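Local atomic coordinates of glycosyl hydrolase, family 31/fibronectin type III domain protein (Clostridium perfringens, PDB entry 4UAP), a protein that binds galactose-type sugars such as N-acetylgalactosamine through this family 32 carbohydrate-binding module, a calcium-containing beta-sandwich domain of a family 31 glycoside hydrolase. Residues F59-P64 / D124-T129. Residues are numbered along the deposited sequence; the frame is centred on the assembly and turned at random.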
ATOM      1  N   PHE A  59       3.254   8.645   1.426  1.00  7.14           N
ATOM      2  CA  PHE A  59       2.450   9.392   0.465  1.00  6.35           C
ATOM      3  C   PHE A  59       2.363  10.852   0.888  1.00  9.40           C
ATOM      4  O   PHE A  59       1.993  11.159   2.017  1.00  8.08           O
ATOM      5  CB  PHE A  59       1.050   8.792   0.348  1.00  4.72           C
ATOM      6  CG  PHE A  59       1.051   7.361  -0.137  1.00  6.98           C
ATOM      7  CD1 PHE A  59       1.217   6.315   0.757  1.00  7.40           C
ATOM      8  CD2 PHE A  59       0.923   7.073  -1.484  1.00  6.78           C
ATOM      9  CE1 PHE A  59       1.234   4.993   0.316  1.00  6.05           C
ATOM     10  CE2 PHE A  59       0.925   5.750  -1.935  1.00  7.86           C
ATOM     11  CZ  PHE A  59       1.089   4.715  -1.023  1.00  5.67           C
ATOM     12  N   GLU A  60       2.705  11.746  -0.025  1.00  9.31           N
ATOM     13  CA  GLU A  60       2.685  13.164   0.281  1.00 15.06           C
ATOM     14  C   GLU A  60       1.845  13.926  -0.727  1.00 17.50           C
ATOM     15  O   GLU A  60       1.792  13.578  -1.910  1.00 14.97           O
ATOM     16  CB  GLU A  60       4.100  13.727   0.303  1.00 14.31           C
ATOM     17  CG  GLU A  60       4.965  13.171   1.399  1.00 16.32           C
ATOM     18  CD  GLU A  60       6.399  13.634   1.275  1.00 30.71           C
ATOM     19  OE1 GLU A  60       7.139  13.042   0.457  1.00 30.56           O
ATOM     20  OE2 GLU A  60       6.785  14.594   1.985  1.00 33.54           O
ATOM     21  N   PHE A  61       1.181  14.962  -0.238  1.00 13.95           N
ATOM     22  CA  PHE A  61       0.459  15.877  -1.093  1.00 19.70           C
ATOM     23  C   PHE A  61       1.234  17.198  -1.047  1.00 24.65           C
ATOM     24  O   PHE A  61       1.892  17.494  -0.046  1.00 25.04           O
ATOM     25  CB  PHE A  61      -0.987  16.036  -0.614  1.00 18.17           C
ATOM     26  CG  PHE A  61      -1.576  14.774  -0.024  1.00 22.24           C
ATOM     27  CD1 PHE A  61      -2.060  13.758  -0.843  1.00 26.54           C
ATOM     28  CD2 PHE A  61      -1.650  14.604   1.353  1.00 20.65           C
ATOM     29  CE1 PHE A  61      -2.606  12.595  -0.293  1.00 22.26           C
ATOM     30  CE2 PHE A  61      -2.189  13.454   1.911  1.00 20.20           C
ATOM     31  CZ  PHE A  61      -2.667  12.442   1.086  1.00 19.70           C
ATOM     32  N   ASN A  62       1.178  17.989  -2.111  1.00 25.03           N
ATOM     33  CA  ASN A  62       1.939  19.242  -2.127  1.00 28.42           C
ATOM     34  C   ASN A  62       1.344  20.296  -1.203  1.00 25.09           C
ATOM     35  O   ASN A  62       1.978  21.316  -0.917  1.00 22.66           O
ATOM     36  CB  ASN A  62       2.047  19.795  -3.548  1.00 34.08           C
ATOM     37  CG  ASN A  62       0.773  19.624  -4.338  1.00 31.60           C
ATOM     38  OD1 ASN A  62      -0.324  19.884  -3.842  1.00 42.83           O
ATOM     39  ND2 ASN A  62       0.909  19.171  -5.576  1.00 39.15           N
ATOM     40  N   GLU A  63       0.124  20.048  -0.739  1.00 22.09           N
ATOM     41  CA  GLU A  63      -0.475  20.870   0.306  1.00 24.03           C
ATOM     42  C   GLU A  63      -1.445  20.001   1.091  1.00 25.50           C
ATOM     43  O   GLU A  63      -1.931  19.001   0.566  1.00 20.23           O
ATOM     44  CB  GLU A  63      -1.182  22.090  -0.281  1.00 23.74           C
ATOM     45  CG  GLU A  63      -2.274  21.755  -1.274  1.00 28.50           C
ATOM     46  N   PRO A  64      -1.718  20.372   2.353  1.00 20.98           N
ATOM     47  CA  PRO A  64      -2.618  19.574   3.197  1.00 19.75           C
ATOM     48  C   PRO A  64      -3.942  19.278   2.495  1.00 18.43           C
ATOM     49  O   PRO A  64      -4.478  20.116   1.778  1.00 19.20           O
ATOM     50  CB  PRO A  64      -2.818  20.459   4.430  1.00 23.78           C
ATOM     51  CG  PRO A  64      -1.552  21.290   4.501  1.00 25.25           C
ATOM     52  CD  PRO A  64      -1.166  21.539   3.064  1.00 20.04           C
ATOM     53  N   ASP A 124      -0.850  16.268   5.432  1.00 12.13           N
ATOM     54  CA  ASP A 124       0.038  16.517   4.300  1.00 16.94           C
ATOM     55  C   ASP A 124       0.877  15.285   3.950  1.00 15.70           C
ATOM     56  O   ASP A 124       1.515  15.245   2.898  1.00 12.60           O
ATOM     57  CB  ASP A 124       0.948  17.705   4.568  1.00 14.77           C
ATOM     58  CG  ASP A 124       1.483  17.722   5.970  1.00 20.41           C
ATOM     59  OD1 ASP A 124       1.838  16.640   6.477  1.00 23.23           O
ATOM     60  OD2 ASP A 124       1.551  18.825   6.571  1.00 20.64           O
ATOM     61  N   LYS A 125       0.868  14.288   4.833  1.00 13.39           N
ATOM     62  CA  LYS A 125       1.623  13.048   4.618  1.00 12.41           C
ATOM     63  C   LYS A 125       0.921  11.863   5.270  1.00  9.87           C
ATOM     64  O   LYS A 125       0.386  11.980   6.371  1.00  8.79           O
ATOM     65  CB  LYS A 125       3.040  13.181   5.180  1.00  9.78           C
ATOM     66  CG  LYS A 125       3.850  11.919   5.102  1.00 18.98           C
ATOM     67  CD  LYS A 125       5.081  12.002   5.989  1.00 24.84           C
ATOM     68  CE  LYS A 125       6.202  12.736   5.316  1.00 23.63           C
ATOM     69  NZ  LYS A 125       7.399  12.753   6.217  1.00 35.45           N
ATOM     70  N   ILE A 126       0.920  10.721   4.587  1.00  8.40           N
ATOM     71  CA  ILE A 126       0.387   9.499   5.167  1.00  5.71           C
ATOM     72  C   ILE A 126       1.397   8.397   4.933  1.00  8.12           C
ATOM     73  O   ILE A 126       1.908   8.225   3.821  1.00  6.54           O
ATOM     74  CB  ILE A 126      -0.989   9.139   4.567  1.00 11.86           C
ATOM     75  CG1 ILE A 126      -2.048  10.108   5.109  1.00 14.98           C
ATOM     76  CG2 ILE A 126      -1.367   7.699   4.903  1.00  8.83           C
ATOM     77  CD1 ILE A 126      -3.433   9.867   4.585  1.00 17.64           C
ATOM     78  N   VAL A 127       1.732   7.681   5.993  1.00  6.27           N
ATOM     79  CA  VAL A 127       2.698   6.605   5.873  1.00  6.56           C
ATOM     80  C   VAL A 127       1.988   5.308   6.157  1.00  6.07           C
ATOM     81  O   VAL A 127       1.410   5.139   7.229  1.00  8.20           O
ATOM     82  CB  VAL A 127       3.882   6.772   6.832  1.00  8.04           C
ATOM     83  CG1 VAL A 127       4.870   5.616   6.642  1.00 10.80           C
ATOM     84  CG2 VAL A 127       4.568   8.131   6.608  1.00  6.94           C
ATOM     85  N   ILE A 128       2.004   4.419   5.172  1.00  6.50           N
ATOM     86  CA  ILE A 128       1.324   3.123   5.265  1.00  5.48           C
ATOM     87  C   ILE A 128       2.357   2.019   5.347  1.00  7.15           C
ATOM     88  O   ILE A 128       3.227   1.920   4.491  1.00  8.28           O
ATOM     89  CB  ILE A 128       0.413   2.870   4.055  1.00  6.89           C
ATOM     90  CG1 ILE A 128      -0.624   3.994   3.942  1.00  8.40           C
ATOM     91  CG2 ILE A 128      -0.258   1.473   4.160  1.00  6.59           C
ATOM     92  CD1 ILE A 128      -1.436   3.969   2.679  1.00  9.29           C
ATOM     93  N   THR A 129       2.273   1.189   6.376  1.00  8.69           N
ATOM     94  CA  THR A 129       3.257   0.137   6.536  1.00  9.00           C
ATOM     95  C   THR A 129       2.607  -1.235   6.458  1.00  8.63           C
ATOM     96  O   THR A 129       1.769  -1.577   7.290  1.00  8.25           O
ATOM     97  CB  THR A 129       4.014   0.266   7.871  1.00 10.14           C
ATOM     98  OG1 THR A 129       4.530   1.596   7.993  1.00 13.04           O
ATOM     99  CG2 THR A 129       5.176  -0.709   7.901  1.00 10.94           C
TER
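Phe-59 and Ile-126 form an antiparallel hydrogen-bonded pair, joining strands 55-61 and 125-133 within one sheet of the beta-sandwich. Phe-59 N donates to Ile-126 O at 2.8 Å. Ile-126 N returns a bond of 2.8 Å to Phe-59 O. A longer third bond, 3.2 Å from Phe-61 N to Asp-124 O, is straight at the hydrogen (169°), but its donor sits about 35° above the carbonyl plane. CA-H...O contacts supplement these bonds: Lys-125 CA lies 3.2 Å from Phe-59 O, and Glu-60 CA approaches Asp-124 O. Asp-124 and Lys-125 both face Tyr-95 of strand 87-96, which makes a classic beta bulge.

The rings and aliphatic groups gather on the face of Phe-59 and Ile-126. CE1 of Phe-59 meets Ile-128 CD1 at 3.7 Å, while the polar Ile-126 O lies at the ring edge, near its plane. CG of Phe-61 lies beside the backbone N, with chi1 (-34°) well off a staggered position. In this ring CD2 comes near Asp-124 O, and Ile-126 CD1 sits at the edge, 4.4 Å from CZ. Leu-67 and Phe-70 of the other sheet cover Ile-126, and Phe-147 meets the Phe-59 ring.

Glu-60 and Lys-125 form a non-hydrogen-bonded pair on the other face. Their side chains run side by side and point the same way. Glu-60 CG lies against Lys-125 CG and CE. Glu-60 OE2 comes near the CE methylene, but OE2 and NZ stay 4.7 Å apart, too far for a salt bridge. At the corner, Pro-64 CG packs on Asp-124 CB at 4.4 Å; Asp-124 OD2 accepts a bond from Asn-97 N.

Backbone bonds and buried apolar groups therefore hold the two strands together, and the opposite charges of Glu-60 and Lys-125 probably add only a mild attraction.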